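Local coordinates for tellurite resistance protein of COG3793 (Nostoc punctiforme, PDB 2OU3) that binds zinc through an all-helical TerB-type fold and probably takes part in resistance to tellurite, at the zinc ion site and the interface of chains A and B. Residues are numbered along the deposited sequence; one frame, centred on the assembly and turned at random. Chains: chain A/B, Tellurite resistance protein of COG3793.

Contact 1: the zinc ion site. Residues chain A 47, 50, 101, 104-109, 112, 115. With ZN (zinc ion), chain C.
In this TerB-family helical protein the zinc ion sits where three helices converge, in a near-octahedral shell made wholly of oxygen. Three carboxylates bind through one oxygen each: A:Asp108 by OD1, 2.0 Å from ZN, A:Glu115 by OE2, and A:Glu50 by OE2 at a longer 2.2 Å. The main-chain carbonyl A:Ser105 O, near the C-terminal end of helix 94-106, adds a bond of 2.1 Å to ZN, and two waters are also bound. Acidic side chains suit a dication; if all three are ionised they would more than balance its charge.

The second oxygen of each carboxylate has its own work. OD2 of A:Asp108 lies 2.5 Å from water 1, while water 2 lies 2.7 Å from OE1 of A:Glu115 and also meets the carbonyl A:Gly109 O. OE1 of A:Glu50 accepts the backbone N of A:Ser47 at 2.7 Å on its anti lone pair. A:Ser47 OG accepts from A:Glu50 N at 3.1 Å, completing an N-terminal capping box that positions the metal-binding carboxylate.

Both glutamates keep CG anti to the carbonyl carbon (chi1 -77°) and then extend to the metal. The shorter A:Asp108 starts from the loop, its CG in the crowded position (chi1 66°). A:Ser105 OG hydrogen-bonds back to A:Ala101 O, one turn earlier, leaving the carbonyl to bind zinc.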
loop_
_atom_site.group_PDB
_atom_site.type_symbol
_atom_site.label_atom_id
_atom_site.label_comp_id
_atom_site.label_asym_id
_atom_site.label_seq_id
_atom_site.Cartn_x
_atom_site.Cartn_y
_atom_site.Cartn_z
ATOM N N SER A 47 9.121 -19.157 -7.474
ATOM C CA SER A 47 7.863 -19.843 -7.763
ATOM C C SER A 47 6.858 -18.929 -8.477
ATOM O O SER A 47 6.961 -17.694 -8.401
ATOM C CB SER A 47 7.221 -20.337 -6.482
ATOM O OG SER A 47 6.854 -19.243 -5.669
ATOM N N GLU A 50 5.365 -16.520 -6.069
ATOM C CA GLU A 50 6.282 -15.438 -5.747
ATOM C C GLU A 50 6.283 -14.455 -6.904
ATOM O O GLU A 50 6.178 -13.237 -6.702
ATOM C CB GLU A 50 7.700 -15.963 -5.521
ATOM C CG GLU A 50 7.929 -16.627 -4.160
ATOM C CD GLU A 50 9.244 -17.375 -4.109
ATOM O OE1 GLU A 50 9.721 -17.837 -5.167
ATOM O OE2 GLU A 50 9.809 -17.507 -3.017
ATOM N N ALA A 101 12.533 -7.951 -2.352
ATOM C CA ALA A 101 12.918 -9.340 -2.608
ATOM C C ALA A 101 12.543 -10.269 -1.449
ATOM O O ALA A 101 12.063 -11.394 -1.655
ATOM C CB ALA A 101 14.425 -9.441 -2.876
ATOM N N VAL A 104 8.774 -10.654 -1.639
ATOM C CA VAL A 104 8.483 -11.591 -2.726
ATOM C C VAL A 104 8.744 -13.054 -2.310
ATOM O O VAL A 104 7.939 -13.916 -2.598
ATOM C CB VAL A 104 9.298 -11.267 -3.981
ATOM C CG1 VAL A 104 9.185 -12.400 -5.003
ATOM C CG2 VAL A 104 8.799 -9.934 -4.605
ATOM N N SER A 105 9.877 -13.306 -1.678
ATOM C CA SER A 105 10.263 -14.623 -1.249
ATOM C C SER A 105 9.266 -15.146 -0.198
ATOM O O SER A 105 8.995 -16.329 -0.106
ATOM C CB SER A 105 11.671 -14.574 -0.677
ATOM O OG SER A 105 12.622 -14.329 -1.695
ATOM N N ALA A 106 8.743 -14.257 0.622
ATOM C CA ALA A 106 7.783 -14.636 1.653
ATOM C C ALA A 106 6.398 -14.949 1.091
ATOM O O ALA A 106 5.576 -15.512 1.801
ATOM C CB ALA A 106 7.652 -13.487 2.689
ATOM N N ALA A 107 6.127 -14.590 -0.171
ATOM C CA ALA A 107 4.765 -14.615 -0.734
ATOM C C ALA A 107 4.192 -16.011 -0.815
ATOM O O ALA A 107 2.980 -16.185 -0.775
ATOM C CB ALA A 107 4.728 -13.963 -2.154
ATOM N N ASP A 108 5.066 -16.996 -0.963
ATOM C CA ASP A 108 4.646 -18.377 -1.083
ATOM C C ASP A 108 4.917 -19.178 0.200
ATOM O O ASP A 108 5.004 -20.395 0.149
ATOM C CB ASP A 108 5.320 -19.046 -2.298
ATOM C CG ASP A 108 6.835 -19.193 -2.153
ATOM O OD1 ASP A 108 7.519 -18.423 -1.414
ATOM O OD2 ASP A 108 7.367 -20.087 -2.823
ATOM N N GLY A 109 5.066 -18.484 1.327
ATOM C CA GLY A 109 5.311 -19.123 2.615
ATOM C C GLY A 109 6.471 -18.524 3.379
ATOM O O GLY A 109 7.329 -17.862 2.803
ATOM N N HIS A 112 12.471 -19.723 4.460
ATOM C CA HIS A 112 13.268 -20.872 4.848
ATOM C C HIS A 112 14.733 -20.433 4.997
ATOM O O HIS A 112 15.077 -19.316 4.601
ATOM C CB HIS A 112 13.127 -21.960 3.772
ATOM C CG HIS A 112 11.741 -22.098 3.217
ATOM N N GLU A 115 16.229 -19.416 1.653
ATOM C CA GLU A 115 15.888 -18.080 1.182
ATOM C C GLU A 115 16.653 -17.032 1.991
ATOM O O GLU A 115 17.083 -16.018 1.451
ATOM C CB GLU A 115 14.365 -17.835 1.227
ATOM C CG GLU A 115 13.576 -18.509 0.090
ATOM C CD GLU A 115 12.080 -18.423 0.289
ATOM O OE1 GLU A 115 11.621 -18.753 1.395
ATOM O OE2 GLU A 115 11.355 -18.030 -0.659
HETATM ZN ZN ZN C . 9.402 -18.182 -0.960
HETATM O O HOH W 1 9.637 -20.264 -1.875
HETATM O O HOH W 2 8.918 -18.936 1.051
#

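Contact 2: the interface of chains A and B. Residues chain A 52, 55-56, 59-60, 65, 68, 72; chain B 5, 8-9, 12.
Helix 4-18 of chain B lies against helices 48-60 and 65-73 of chain A in a helix-to-helix packing patch that is largely apolar, with no polar pair within bonding reach. Small residues let the helices come close: the methyl CB of A:Ala59 rests 3.5 Å from B:Gly9 CA, and neither residue carries a bulky side chain.

B:Leu8 lies over A:Gly56. Its CG stands anti to the backbone N (chi1 177°), which sends the fork outward: CG packs 3.8 Å from A:Gly56 CA, CD1 stays over the same glycine, and CD2 meets A:Ile68 CG2 tip to tip at 3.8 Å while also touching CB and the carbonyl O of A:Leu55. A:Gly56 suits its place because its bare backbone also receives the indole of B:Trp12, whose five-membered ring lies face-on to the peptide carbon, with A:Gly56 C 3.5 Å from B:Trp12 CG. On the six-membered ring, CE3 borders A:Ser60 CB.

At the other end, B:Ile5 slides antiparallel past A:Ile68, its CG2 3.9 Å from CG1 of that residue. Its CD1 crosses obliquely over the carboxylate carbon of A:Asp65, 3.8 Å from CG, and NZ of A:Lys72 skirts CG1, so the carboxylate end of one and the amine of the other border B:Ile5 at the margin. Repeated by the two-fold, the patch helps hold the chains together in the deposited dimer, which may be the biological one.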
loop_
_atom_site.group_PDB
_atom_site.type_symbol
_atom_site.label_atom_id
_atom_site.label_comp_id
_atom_site.label_asym_id
_atom_site.label_seq_id
_atom_site.Cartn_x
_atom_site.Cartn_y
_atom_site.Cartn_z
ATOM N N ASP A 52 4.005 -13.940 -9.193
ATOM C CA ASP A 52 2.707 -13.295 -9.267
ATOM C C ASP A 52 2.555 -12.158 -8.279
ATOM O O ASP A 52 1.988 -11.133 -8.637
ATOM C CB ASP A 52 1.564 -14.256 -9.076
ATOM C CG ASP A 52 1.401 -15.192 -10.255
ATOM O OD1 ASP A 52 2.074 -14.975 -11.291
ATOM O OD2 ASP A 52 0.621 -16.160 -10.130
ATOM N N LEU A 55 4.632 -9.170 -9.659
ATOM C CA LEU A 55 3.953 -8.536 -10.791
ATOM C C LEU A 55 2.765 -7.715 -10.329
ATOM O O LEU A 55 2.522 -6.614 -10.843
ATOM C CB LEU A 55 3.475 -9.579 -11.795
ATOM C CG LEU A 55 4.482 -10.323 -12.659
ATOM C CD1 LEU A 55 3.747 -11.279 -13.585
ATOM C CD2 LEU A 55 5.228 -9.398 -13.476
ATOM N N GLY A 56 2.048 -8.231 -9.327
ATOM C CA GLY A 56 0.892 -7.517 -8.775
ATOM C C GLY A 56 1.323 -6.240 -8.054
ATOM O O GLY A 56 0.679 -5.193 -8.160
ATOM N N ALA A 59 2.300 -3.844 -10.807
ATOM C CA ALA A 59 1.096 -3.338 -11.497
ATOM C C ALA A 59 0.368 -2.282 -10.688
ATOM O O ALA A 59 -0.180 -1.330 -11.281
ATOM C CB ALA A 59 0.136 -4.482 -11.833
ATOM N N SER A 60 0.353 -2.443 -9.355
ATOM C CA SER A 60 -0.376 -1.531 -8.486
ATOM C C SER A 60 0.137 -0.127 -8.623
ATOM O O SER A 60 -0.604 0.786 -8.328
ATOM C CB SER A 60 -0.318 -1.944 -7.014
ATOM O OG SER A 60 0.940 -1.681 -6.454
ATOM N N ASP A 65 1.488 -0.884 -19.382
ATOM C CA ASP A 65 1.296 -2.321 -19.616
ATOM C C ASP A 65 2.536 -3.044 -20.112
ATOM O O ASP A 65 2.769 -4.206 -19.763
ATOM C CB ASP A 65 0.201 -2.571 -20.651
ATOM C CG ASP A 65 -1.203 -2.339 -20.090
ATOM O OD1 ASP A 65 -1.363 -2.041 -18.883
ATOM O OD2 ASP A 65 -2.139 -2.463 -20.888
ATOM N N ILE A 68 4.660 -4.778 -17.361
ATOM C CA ILE A 68 4.181 -6.061 -16.837
ATOM C C ILE A 68 4.298 -7.181 -17.873
ATOM O O ILE A 68 4.761 -8.293 -17.563
ATOM C CB ILE A 68 2.713 -5.953 -16.304
ATOM C CG1 ILE A 68 2.617 -4.867 -15.236
ATOM C CG2 ILE A 68 2.236 -7.308 -15.758
ATOM C CD1 ILE A 68 3.559 -5.010 -14.020
ATOM N N LYS A 72 6.582 -10.560 -17.352
ATOM C CA LYS A 72 6.017 -11.909 -17.490
ATOM C C LYS A 72 6.951 -12.867 -18.220
ATOM O O LYS A 72 7.087 -14.011 -17.809
ATOM C CB LYS A 72 4.646 -11.894 -18.188
ATOM C CG LYS A 72 3.546 -11.376 -17.267
ATOM C CD LYS A 72 2.142 -11.713 -17.729
ATOM C CE LYS A 72 1.450 -10.556 -18.427
ATOM N NZ LYS A 72 -0.009 -10.462 -18.059
ATOM N N ILE B 5 -4.213 -6.850 -16.706
ATOM C CA ILE B 5 -3.109 -6.213 -15.973
ATOM C C ILE B 5 -3.665 -5.259 -14.918
ATOM O O ILE B 5 -3.196 -5.225 -13.792
ATOM C CB ILE B 5 -2.102 -5.455 -16.918
ATOM C CG1 ILE B 5 -1.251 -6.469 -17.697
ATOM C CG2 ILE B 5 -1.207 -4.477 -16.096
ATOM C CD1 ILE B 5 -0.732 -5.969 -19.062
ATOM N N LEU B 8 -4.870 -7.295 -12.157
ATOM C CA LEU B 8 -3.711 -7.741 -11.395
ATOM C C LEU B 8 -3.321 -6.739 -10.324
ATOM O O LEU B 8 -3.194 -7.103 -9.162
ATOM C CB LEU B 8 -2.535 -7.966 -12.358
ATOM C CG LEU B 8 -1.210 -8.373 -11.781
ATOM C CD1 LEU B 8 -1.300 -9.786 -11.180
ATOM C CD2 LEU B 8 -0.173 -8.240 -12.923
ATOM N N GLY B 9 -3.147 -5.481 -10.717
ATOM C CA GLY B 9 -2.696 -4.434 -9.787
ATOM C C GLY B 9 -3.767 -4.044 -8.774
ATOM O O GLY B 9 -3.487 -3.917 -7.578
ATOM N N TRP B 12 -4.207 -6.765 -6.243
ATOM C CA TRP B 12 -3.076 -6.817 -5.322
ATOM C C TRP B 12 -3.244 -5.754 -4.232
ATOM O O TRP B 12 -3.172 -6.052 -3.043
ATOM C CB TRP B 12 -1.759 -6.643 -6.078
ATOM C CG TRP B 12 -0.583 -6.883 -5.194
ATOM C CD1 TRP B 12 0.091 -8.069 -5.029
ATOM C CD2 TRP B 12 0.026 -5.949 -4.310
ATOM N NE1 TRP B 12 1.101 -7.910 -4.119
ATOM C CE2 TRP B 12 1.075 -6.633 -3.644
ATOM C CE3 TRP B 12 -0.193 -4.600 -4.018
ATOM C CZ2 TRP B 12 1.886 -6.016 -2.709
ATOM C CZ3 TRP B 12 0.609 -3.987 -3.080
ATOM C CH2 TRP B 12 1.636 -4.706 -2.425
#

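Contact 3: the interface of chains A and B. Residues chain A 12-13, 16-17, 53, 57, 60, 103, 147; chain B 12-13, 16-17, 150.
Aromatic rings set edge to face dominate this part of the two-fold interface. The indole of B:Trp12 lies with the centre of one face on A:Phe57 CA of helix 48-60 and its NE1 edge against the face of A:Trp53, the two rings turned about 75°; NE1 is 3.4 Å from NE1 of A:Trp53. Its CZ2 and CH2 run on to the ring of A:Phe57.

B:Trp16, with CG anti to the backbone N, is held on both faces. A:Phe17 meets one, its CZ 3.8 Å from B:Trp16 CD1 and the ring planes 61° apart. The other carries the aliphatic CD of A:Arg147, which lies over the six-membered ring. At its far edge B:Trp16 CH2 points into the face of A:Trp103, 3.5 Å from CH2 there. Large rings suit this seam because they can offer an edge to one neighbour and a face to another, as B:Trp12 and B:Trp16 do.

Arginines from helix 130-154 bind carbonyls at the C-terminal end of helix 4-18, where a positive group would suit the helix dipole. A:Arg147, extended as far as NE, donates from NE to B:Trp16 O at 2.8 Å, in the carbonyl plane and on a lone pair; B:Arg150, bent at chi3 (79°), gives NE to A:Phe17 O at 3.2 Å from above the carbonyl plane. Near the axis the B:Ile13 and A:Ile13 CD1 methyls meet tip to tip, and A:Trp16 NE1 and B:Trp16 NE1 share water 3. The seam lies where both helices 4-18 meet, flanked by helices 48-60, 94-106 and 130-154.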
loop_
_atom_site.group_PDB
_atom_site.type_symbol
_atom_site.label_atom_id
_atom_site.label_comp_id
_atom_site.label_asym_id
_atom_site.label_seq_id
_atom_site.Cartn_x
_atom_site.Cartn_y
_atom_site.Cartn_z
ATOM N N TRP A 12 0.389 8.760 -5.164
ATOM C CA TRP A 12 0.034 8.439 -3.789
ATOM C C TRP A 12 0.659 7.117 -3.405
ATOM O O TRP A 12 1.324 7.016 -2.378
ATOM C CB TRP A 12 -1.496 8.377 -3.591
ATOM C CG TRP A 12 -1.899 8.187 -2.141
ATOM C CD1 TRP A 12 -2.269 9.156 -1.291
ATOM C CD2 TRP A 12 -1.953 6.976 -1.406
ATOM N NE1 TRP A 12 -2.547 8.644 -0.064
ATOM C CE2 TRP A 12 -2.345 7.306 -0.091
ATOM C CE3 TRP A 12 -1.709 5.652 -1.715
ATOM C CZ2 TRP A 12 -2.524 6.353 0.902
ATOM C CZ3 TRP A 12 -1.882 4.710 -0.742
ATOM C CH2 TRP A 12 -2.245 5.067 0.566
ATOM N N ILE A 13 0.476 6.096 -4.242
ATOM C CA ILE A 13 0.963 4.768 -3.916
ATOM C C ILE A 13 2.495 4.679 -3.951
ATOM O O ILE A 13 3.115 3.976 -3.134
ATOM C CB ILE A 13 0.284 3.701 -4.839
ATOM C CG1 ILE A 13 0.280 2.327 -4.173
ATOM C CG2 ILE A 13 0.923 3.661 -6.233
ATOM C CD1 ILE A 13 -0.117 2.346 -2.693
ATOM N N TRP A 16 3.496 6.248 -0.824
ATOM C CA TRP A 16 3.146 5.398 0.272
ATOM C C TRP A 16 4.233 4.331 0.525
ATOM O O TRP A 16 4.693 4.154 1.660
ATOM C CB TRP A 16 1.779 4.734 0.058
ATOM C CG TRP A 16 1.434 3.781 1.153
ATOM C CD1 TRP A 16 1.563 2.396 1.122
ATOM C CD2 TRP A 16 0.994 4.100 2.476
ATOM N NE1 TRP A 16 1.190 1.871 2.330
ATOM C CE2 TRP A 16 0.846 2.887 3.177
ATOM C CE3 TRP A 16 0.704 5.294 3.141
ATOM C CZ2 TRP A 16 0.430 2.846 4.506
ATOM C CZ3 TRP A 16 0.281 5.248 4.442
ATOM C CH2 TRP A 16 0.120 4.032 5.106
ATOM N N PHE A 17 4.631 3.614 -0.516
ATOM C CA PHE A 17 5.546 2.495 -0.318
ATOM C C PHE A 17 7.012 2.918 -0.286
ATOM O O PHE A 17 7.832 2.259 0.358
ATOM C CB PHE A 17 5.360 1.468 -1.429
ATOM C CG PHE A 17 4.148 0.606 -1.242
ATOM C CD1 PHE A 17 4.063 -0.260 -0.167
ATOM C CD2 PHE A 17 3.101 0.642 -2.148
ATOM C CE1 PHE A 17 2.959 -1.086 -0.001
ATOM C CE2 PHE A 17 1.977 -0.194 -1.976
ATOM C CZ PHE A 17 1.916 -1.039 -0.905
ATOM N N TRP A 53 3.038 -12.343 -7.054
ATOM C CA TRP A 53 3.024 -11.263 -6.075
ATOM C C TRP A 53 3.849 -10.053 -6.535
ATOM O O TRP A 53 3.440 -8.874 -6.393
ATOM C CB TRP A 53 3.572 -11.802 -4.771
ATOM C CG TRP A 53 3.314 -10.924 -3.616
ATOM C CD1 TRP A 53 2.258 -11.009 -2.752
ATOM C CD2 TRP A 53 4.130 -9.849 -3.154
ATOM N NE1 TRP A 53 2.376 -10.061 -1.789
ATOM C CE2 TRP A 53 3.503 -9.321 -2.015
ATOM C CE3 TRP A 53 5.325 -9.266 -3.605
ATOM C CZ2 TRP A 53 4.025 -8.244 -1.308
ATOM C CZ3 TRP A 53 5.821 -8.180 -2.918
ATOM C CH2 TRP A 53 5.171 -7.688 -1.770
ATOM N N PHE A 57 2.426 -6.327 -7.321
ATOM C CA PHE A 57 2.986 -5.187 -6.604
ATOM C C PHE A 57 3.377 -4.136 -7.636
ATOM O O PHE A 57 2.963 -3.000 -7.543
ATOM C CB PHE A 57 4.171 -5.691 -5.785
ATOM C CG PHE A 57 4.868 -4.656 -4.969
ATOM C CD1 PHE A 57 4.173 -3.650 -4.314
ATOM C CD2 PHE A 57 6.247 -4.762 -4.795
ATOM C CE1 PHE A 57 4.841 -2.727 -3.526
ATOM C CE2 PHE A 57 6.928 -3.825 -4.013
ATOM C CZ PHE A 57 6.233 -2.826 -3.392
ATOM N N SER A 60 0.353 -2.443 -9.355
ATOM C CA SER A 60 -0.376 -1.531 -8.486
ATOM C C SER A 60 0.137 -0.127 -8.623
ATOM O O SER A 60 -0.604 0.786 -8.328
ATOM C CB SER A 60 -0.318 -1.944 -7.014
ATOM O OG SER A 60 0.940 -1.681 -6.454
ATOM N N TRP A 103 10.032 -9.695 0.696
ATOM C CA TRP A 103 8.569 -9.798 0.631
ATOM C C TRP A 103 8.130 -10.743 -0.480
ATOM O O TRP A 103 7.234 -11.547 -0.283
ATOM C CB TRP A 103 7.922 -8.438 0.412
ATOM C CG TRP A 103 7.590 -7.716 1.639
ATOM C CD1 TRP A 103 8.329 -6.762 2.263
ATOM C CD2 TRP A 103 6.417 -7.906 2.428
ATOM N NE1 TRP A 103 7.660 -6.306 3.389
ATOM C CE2 TRP A 103 6.495 -7.008 3.524
ATOM C CE3 TRP A 103 5.315 -8.761 2.330
ATOM C CZ2 TRP A 103 5.506 -6.937 4.482
ATOM C CZ3 TRP A 103 4.335 -8.684 3.286
ATOM C CH2 TRP A 103 4.437 -7.792 4.347
ATOM N N ARG A 147 0.209 -5.935 9.534
ATOM C CA ARG A 147 -0.849 -6.054 8.530
ATOM C C ARG A 147 -1.868 -7.089 8.951
ATOM O O ARG A 147 -3.065 -6.859 8.831
ATOM C CB ARG A 147 -0.266 -6.355 7.141
ATOM C CG ARG A 147 -1.296 -6.712 6.083
ATOM C CD ARG A 147 -0.735 -6.764 4.680
ATOM N NE ARG A 147 -1.786 -7.188 3.763
ATOM C CZ ARG A 147 -2.180 -8.448 3.646
ATOM N NH1 ARG A 147 -1.578 -9.402 4.343
ATOM N NH2 ARG A 147 -3.162 -8.766 2.826
ATOM N N TRP B 12 -4.207 -6.765 -6.243
ATOM C CA TRP B 12 -3.076 -6.817 -5.322
ATOM C C TRP B 12 -3.244 -5.754 -4.232
ATOM O O TRP B 12 -3.172 -6.052 -3.043
ATOM C CB TRP B 12 -1.759 -6.643 -6.078
ATOM C CG TRP B 12 -0.583 -6.883 -5.194
ATOM C CD1 TRP B 12 0.091 -8.069 -5.029
ATOM C CD2 TRP B 12 0.026 -5.949 -4.310
ATOM N NE1 TRP B 12 1.101 -7.910 -4.119
ATOM C CE2 TRP B 12 1.075 -6.633 -3.644
ATOM C CE3 TRP B 12 -0.193 -4.600 -4.018
ATOM C CZ2 TRP B 12 1.886 -6.016 -2.709
ATOM C CZ3 TRP B 12 0.609 -3.987 -3.080
ATOM C CH2 TRP B 12 1.636 -4.706 -2.425
ATOM N N ILE B 13 -3.516 -4.518 -4.633
ATOM C CA ILE B 13 -3.555 -3.410 -3.695
ATOM C C ILE B 13 -4.810 -3.490 -2.789
ATOM O O ILE B 13 -4.747 -3.149 -1.617
ATOM C CB ILE B 13 -3.467 -2.067 -4.430
ATOM C CG1 ILE B 13 -3.070 -0.921 -3.506
ATOM C CG2 ILE B 13 -4.748 -1.769 -5.238
ATOM C CD1 ILE B 13 -1.816 -1.195 -2.633
ATOM N N TRP B 16 -3.909 -6.025 -0.316
ATOM C CA TRP B 16 -2.881 -5.494 0.536
ATOM C C TRP B 16 -3.474 -4.678 1.698
ATOM O O TRP B 16 -3.156 -4.927 2.850
ATOM C CB TRP B 16 -1.876 -4.626 -0.274
ATOM C CG TRP B 16 -0.825 -4.017 0.638
ATOM C CD1 TRP B 16 -0.798 -2.719 1.160
ATOM C CD2 TRP B 16 0.261 -4.705 1.243
ATOM N NE1 TRP B 16 0.290 -2.589 1.998
ATOM C CE2 TRP B 16 0.949 -3.777 2.069
ATOM C CE3 TRP B 16 0.754 -6.011 1.142
ATOM C CZ2 TRP B 16 2.068 -4.137 2.809
ATOM C CZ3 TRP B 16 1.863 -6.350 1.869
ATOM C CH2 TRP B 16 2.518 -5.417 2.677
ATOM N N PHE B 17 -4.322 -3.699 1.387
ATOM C CA PHE B 17 -4.859 -2.807 2.405
ATOM C C PHE B 17 -6.020 -3.394 3.189
ATOM O O PHE B 17 -6.171 -3.049 4.334
ATOM C CB PHE B 17 -5.326 -1.474 1.789
ATOM C CG PHE B 17 -4.199 -0.543 1.441
ATOM C CD1 PHE B 17 -3.331 -0.088 2.419
ATOM C CD2 PHE B 17 -3.984 -0.141 0.134
ATOM C CE1 PHE B 17 -2.279 0.801 2.115
ATOM C CE2 PHE B 17 -2.930 0.760 -0.183
ATOM C CZ PHE B 17 -2.087 1.218 0.817
ATOM N N ARG B 150 10.650 2.273 7.998
ATOM C CA ARG B 150 10.985 1.689 6.711
ATOM C C ARG B 150 11.698 2.715 5.823
ATOM O O ARG B 150 12.746 2.439 5.281
ATOM C CB ARG B 150 9.756 1.134 5.978
ATOM C CG ARG B 150 10.116 0.599 4.591
ATOM C CD ARG B 150 8.971 -0.064 3.875
ATOM N NE ARG B 150 8.047 0.896 3.274
ATOM C CZ ARG B 150 6.868 1.220 3.792
ATOM N NH1 ARG B 150 6.453 0.657 4.914
ATOM N NH2 ARG B 150 6.080 2.081 3.173
HETATM O O HOH W 3 0.483 -0.631 4.039
#

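Contacts 2 and 3 are neighbouring stretches of one two-fold interface: their C-alpha centres are about 12 Å apart, they share A:Ser60 and B:Trp12, and both draw on helix 4-18 of chain B and helix 48-60 of chain A. Contact 1 lies within a single chain, its C-alpha centre about 17 Å from that of contact 2 and about 16 Å from that of contact 3. Helix 48-60 links all three, supplying a zinc ligand near its start and interface residues along its length, and helix 94-106 serves both contacts 1 and 3. Metal binding may therefore help fix the helices that receive the partner chain.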